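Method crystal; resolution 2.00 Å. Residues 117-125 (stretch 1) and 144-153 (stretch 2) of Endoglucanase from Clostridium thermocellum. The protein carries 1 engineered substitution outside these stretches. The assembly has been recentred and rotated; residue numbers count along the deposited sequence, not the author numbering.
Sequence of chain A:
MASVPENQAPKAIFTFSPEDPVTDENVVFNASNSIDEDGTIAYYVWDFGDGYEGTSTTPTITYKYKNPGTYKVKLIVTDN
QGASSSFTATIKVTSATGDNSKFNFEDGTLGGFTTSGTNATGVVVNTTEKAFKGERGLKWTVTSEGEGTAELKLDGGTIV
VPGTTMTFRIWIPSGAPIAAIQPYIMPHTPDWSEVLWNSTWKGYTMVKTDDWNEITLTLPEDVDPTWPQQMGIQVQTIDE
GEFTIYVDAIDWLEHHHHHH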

ATOM      1  N   GLY A 117      20.514  13.857  12.736  1.00 39.39           N
ATOM      2  CA  GLY A 117      19.625  14.698  13.509  1.00 38.64           C
ATOM      3  C   GLY A 117      20.350  15.820  14.180  1.00 38.41           C
ATOM      4  O   GLY A 117      21.573  15.806  14.286  1.00 38.45           O
ATOM      5  N   THR A 118      19.576  16.793  14.639  1.00 38.42           N
ATOM      6  CA  THR A 118      20.095  17.953  15.336  1.00 38.57           C
ATOM      7  C   THR A 118      19.204  18.167  16.564  1.00 38.84           C
ATOM      8  O   THR A 118      17.975  18.158  16.453  1.00 38.35           O
ATOM      9  N   ASN A 119      19.838  18.304  17.729  1.00 39.15           N
ATOM     10  CA  ASN A 119      19.161  18.267  19.030  1.00 39.75           C
ATOM     11  C   ASN A 119      18.429  16.940  19.241  1.00 40.19           C
ATOM     12  O   ASN A 119      17.569  16.819  20.116  1.00 40.26           O
ATOM     13  N   ALA A 120      18.780  15.957  18.408  1.00 40.66           N
ATOM     14  CA  ALA A 120      18.249  14.597  18.470  1.00 41.10           C
ATOM     15  C   ALA A 120      19.248  13.632  17.841  1.00 41.63           C
ATOM     16  O   ALA A 120      19.973  13.995  16.909  1.00 42.12           O
ATOM     17  N   THR A 121      19.278  12.408  18.355  1.00 41.87           N
ATOM     18  CA  THR A 121      20.112  11.350  17.806  1.00 42.18           C
ATOM     19  C   THR A 121      19.247  10.126  17.516  1.00 42.05           C
ATOM     20  O   THR A 121      18.434   9.711  18.344  1.00 41.84           O
ATOM     21  N   GLY A 122      19.426   9.559  16.326  1.00 42.25           N
ATOM     22  CA  GLY A 122      18.687   8.378  15.929  1.00 41.91           C
ATOM     23  C   GLY A 122      19.584   7.173  15.750  1.00 42.44           C
ATOM     24  O   GLY A 122      20.746   7.290  15.340  1.00 42.54           O
ATOM     25  N   VAL A 123      19.038   6.010  16.073  1.00 42.27           N
ATOM     26  CA  VAL A 123      19.657   4.751  15.721  1.00 42.80           C
ATOM     27  C   VAL A 123      18.602   3.934  14.972  1.00 42.73           C
ATOM     28  O   VAL A 123      17.409   4.017  15.282  1.00 43.28           O
ATOM     29  N   VAL A 124      19.041   3.177  13.977  1.00 42.42           N
ATOM     30  CA  VAL A 124      18.137   2.321  13.214  1.00 41.96           C
ATOM     31  C   VAL A 124      18.688   0.898  13.123  1.00 41.86           C
ATOM     32  O   VAL A 124      19.876   0.700  12.876  1.00 41.40           O
ATOM     33  N   VAL A 125      17.817  -0.082  13.355  1.00 41.63           N
ATOM     34  CA  VAL A 125      18.166  -1.492  13.192  1.00 41.57           C
ATOM     35  C   VAL A 125      17.089  -2.212  12.389  1.00 41.59           C
ATOM     36  O   VAL A 125      15.929  -1.783  12.363  1.00 41.30           O
ATOM     37  N   SER A 144      15.653  12.641  21.658  1.00 43.25           N
ATOM     38  CA  SER A 144      15.699  14.078  21.446  1.00 44.39           C
ATOM     39  C   SER A 144      16.062  14.817  22.722  1.00 44.73           C
ATOM     40  O   SER A 144      15.699  14.399  23.826  1.00 44.86           O
ATOM     41  N   GLU A 145      16.788  15.914  22.550  1.00 45.24           N
ATOM     42  CA  GLU A 145      17.263  16.717  23.659  1.00 45.90           C
ATOM     43  C   GLU A 145      16.463  18.013  23.781  1.00 45.83           C
ATOM     44  O   GLU A 145      16.746  18.852  24.640  1.00 45.73           O
ATOM     45  N   GLY A 146      15.453  18.155  22.928  1.00 45.65           N
ATOM     46  CA  GLY A 146      14.607  19.340  22.915  1.00 45.83           C
ATOM     47  C   GLY A 146      14.027  19.573  21.541  1.00 46.06           C
ATOM     48  O   GLY A 146      13.755  18.618  20.805  1.00 46.40           O
ATOM     49  N   GLU A 147      13.841  20.843  21.189  1.00 45.99           N
ATOM     50  CA  GLU A 147      13.376  21.210  19.851  1.00 46.17           C
ATOM     51  C   GLU A 147      14.442  20.894  18.808  1.00 45.41           C
ATOM     52  O   GLU A 147      15.523  21.479  18.790  1.00 45.13           O
ATOM     53  N   GLY A 148      14.130  19.938  17.949  1.00 45.09           N
ATOM     54  CA  GLY A 148      15.049  19.550  16.903  1.00 44.11           C
ATOM     55  C   GLY A 148      14.388  18.700  15.844  1.00 43.44           C
ATOM     56  O   GLY A 148      13.159  18.634  15.740  1.00 43.33           O
ATOM     57  N   THR A 149      15.233  18.036  15.069  1.00 42.26           N
ATOM     58  CA  THR A 149      14.812  17.284  13.913  1.00 41.39           C
ATOM     59  C   THR A 149      15.635  15.997  13.863  1.00 40.10           C
ATOM     60  O   THR A 149      16.806  16.005  14.219  1.00 39.48           O
ATOM     61  N   ALA A 150      15.014  14.899  13.440  1.00 38.87           N
ATOM     62  CA  ALA A 150      15.728  13.647  13.202  1.00 38.31           C
ATOM     63  C   ALA A 150      15.295  13.066  11.867  1.00 38.03           C
ATOM     64  O   ALA A 150      14.125  13.166  11.507  1.00 37.89           O
ATOM     65  N   GLU A 151      16.243  12.488  11.126  1.00 38.09           N
ATOM     66  CA  GLU A 151      15.950  11.873   9.823  1.00 38.46           C
ATOM     67  C   GLU A 151      16.339  10.407   9.784  1.00 37.93           C
ATOM     68  O   GLU A 151      17.340  10.011  10.373  1.00 38.08           O
ATOM     69  N   LEU A 152      15.533   9.619   9.078  1.00 38.04           N
ATOM     70  CA  LEU A 152      15.904   8.285   8.642  1.00 37.98           C
ATOM     71  C   LEU A 152      15.910   8.376   7.120  1.00 38.50           C
ATOM     72  O   LEU A 152      14.859   8.590   6.512  1.00 38.92           O
ATOM     73  N   LYS A 153      17.078   8.206   6.504  1.00 38.07           N
ATOM     74  CA  LYS A 153      17.267   8.654   5.124  1.00 38.63           C
ATOM     75  C   LYS A 153      18.089   7.698   4.251  1.00 38.67           C
ATOM     76  O   LYS A 153      18.915   6.928   4.745  1.00 38.44           O
TER

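What holds the two stretches together most firmly? Three backbone hydrogen bonds do. Thr118 and Thr149 form an antiparallel hydrogen-bonded pair: Thr118 N donates to Thr149 O at 2.9 Å, and Thr149 N returns a bond to Thr118 O at 3.1 Å. The shortest, 2.7 Å and nearly straight, runs from Glu145 N to Asn119 O. Thus Thr118 and Asn119, where the chain turns a corner, bond to segments before and after the corner at Gly146 and Glu147.

Which side chains accompany these bonds? The two threonines share one face of the sheet, Thr118 with chi1 t and Thr149 with chi1 m, and meet loosely, Thr118 CG2 lying 4.2 Å from Thr149 CB. Asn119 points toward the other stretch, its chi1 of -122° falling between wells. Its amide is probably turned over in the model, so its polar partner remains open, but its CB sits 3.9 Å from Gly148 CA.

Why is Gly148 so close to the opposing backbone? It has no side chain to hold it off: Gly148 CA approaches Thr118 O to 3.3 Å in a CA-H...O contact. A CB here would point toward the other stretch and clash with Thr118 O and Asn119 CB.

What packs on the face opposite the threonines? Ala120, Ser144 and Ala150 gather there, all buried. Ala120 CB lies 4.1 Å from Ala150 CB, an apolar contact, and 4.0 Å from Ser144 CB. Ser144, with chi1 p, has its OG hydrogen-bonded elsewhere in the structure.

Where does the packing end? Farther along, Val124 (chi1 p) points toward the second stretch, while the CA-to-CB bond of Leu152 runs sideways. With chi1 t and chi2 p, the end of the leucine comes nearer, bringing its CD1 to 3.7 Å from Val124 CG2.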

ATOM      1  CB  THR A 118      20.170  19.194  14.397  1.00 38.50           C
ATOM      2  OG1 THR A 118      20.730  20.308  15.098  1.00 39.06           O
ATOM      3  CG2 THR A 118      18.802  19.576  13.836  1.00 39.27           C
ATOM      4  CB  ASN A 119      18.206  19.457  19.202  1.00 39.46           C
ATOM      5  CG  ASN A 119      18.530  20.292  20.414  1.00 39.97           C
ATOM      6  OD1 ASN A 119      17.718  21.105  20.851  1.00 41.83           O
ATOM      7  ND2 ASN A 119      19.728  20.115  20.959  1.00 39.10           N
ATOM      8  CB  ALA A 120      16.906  14.499  17.752  1.00 40.74           C
ATOM      9  CB  THR A 121      21.268  10.969  18.771  1.00 42.49           C
ATOM     10  OG1 THR A 121      21.974  12.155  19.171  1.00 43.41           O
ATOM     11  CG2 THR A 121      22.253  10.012  18.093  1.00 42.57           C
ATOM     12  CB  VAL A 123      20.215   4.002  16.965  1.00 42.79           C
ATOM     13  CG1 VAL A 123      19.096   3.551  17.894  1.00 43.28           C
ATOM     14  CG2 VAL A 123      21.070   2.808  16.550  1.00 44.02           C
ATOM     15  CB  VAL A 124      17.814   2.915  11.805  1.00 42.20           C
ATOM     16  CG1 VAL A 124      19.046   2.928  10.896  1.00 42.10           C
ATOM     17  CG2 VAL A 124      16.659   2.172  11.155  1.00 41.00           C
ATOM     18  CB  VAL A 125      18.358  -2.232  14.551  1.00 41.42           C
ATOM     19  CG1 VAL A 125      19.461  -1.581  15.389  1.00 41.83           C
ATOM     20  CG2 VAL A 125      17.043  -2.320  15.336  1.00 41.26           C
ATOM     21  CB  SER A 144      14.404  14.615  20.832  1.00 44.37           C
ATOM     22  OG  SER A 144      13.317  14.525  21.722  1.00 45.44           O
ATOM     23  CB  GLU A 145      18.758  16.991  23.488  1.00 46.20           C
ATOM     24  CG  GLU A 145      19.611  15.722  23.477  1.00 47.90           C
ATOM     25  CD  GLU A 145      19.594  14.993  24.816  1.00 51.24           C
ATOM     26  OE1 GLU A 145      19.942  15.615  25.850  1.00 52.24           O
ATOM     27  OE2 GLU A 145      19.234  13.792  24.835  1.00 53.19           O
ATOM     28  CB  GLU A 147      12.966  22.683  19.784  1.00 46.17           C
ATOM     29  CG  GLU A 147      11.709  23.017  20.603  1.00 47.60           C
ATOM     30  CD  GLU A 147      11.482  24.514  20.767  1.00 47.87           C
ATOM     31  OE1 GLU A 147      11.811  25.279  19.831  1.00 50.89           O
ATOM     32  OE2 GLU A 147      10.976  24.927  21.833  1.00 50.35           O
ATOM     33  CB  THR A 149      15.032  18.114  12.617  1.00 41.48           C
ATOM     34  OG1 THR A 149      14.494  19.431  12.786  1.00 44.64           O
ATOM     35  CG2 THR A 149      14.320  17.499  11.489  1.00 42.96           C
ATOM     36  CB  ALA A 150      15.485  12.647  14.354  1.00 37.66           C
ATOM     37  CB  GLU A 151      16.683  12.584   8.669  1.00 38.26           C
ATOM     38  CG  GLU A 151      16.321  14.028   8.467  1.00 41.36           C
ATOM     39  CD  GLU A 151      17.093  14.961   9.400  1.00 43.96           C
ATOM     40  OE1 GLU A 151      18.275  14.691   9.706  1.00 45.51           O
ATOM     41  OE2 GLU A 151      16.512  15.967   9.830  1.00 46.69           O
ATOM     42  CB  LEU A 152      14.877   7.249   9.131  1.00 37.81           C
ATOM     43  CG  LEU A 152      15.099   5.803   8.681  1.00 38.21           C
ATOM     44  CD1 LEU A 152      16.459   5.296   9.136  1.00 37.74           C
ATOM     45  CD2 LEU A 152      13.972   4.890   9.163  1.00 37.78           C
ATOM     46  CB  LYS A 153      17.898  10.059   5.113  1.00 38.31           C
ATOM     47  CG  LYS A 153      19.387  10.078   5.511  1.00 37.84           C
ATOM     48  CD  LYS A 153      19.918  11.479   5.637  1.00 39.91           C
ATOM     49  CE  LYS A 153      21.397  11.471   6.006  1.00 41.29           C
ATOM     50  NZ  LYS A 153      21.888  12.881   6.168  1.00 44.33           N
TER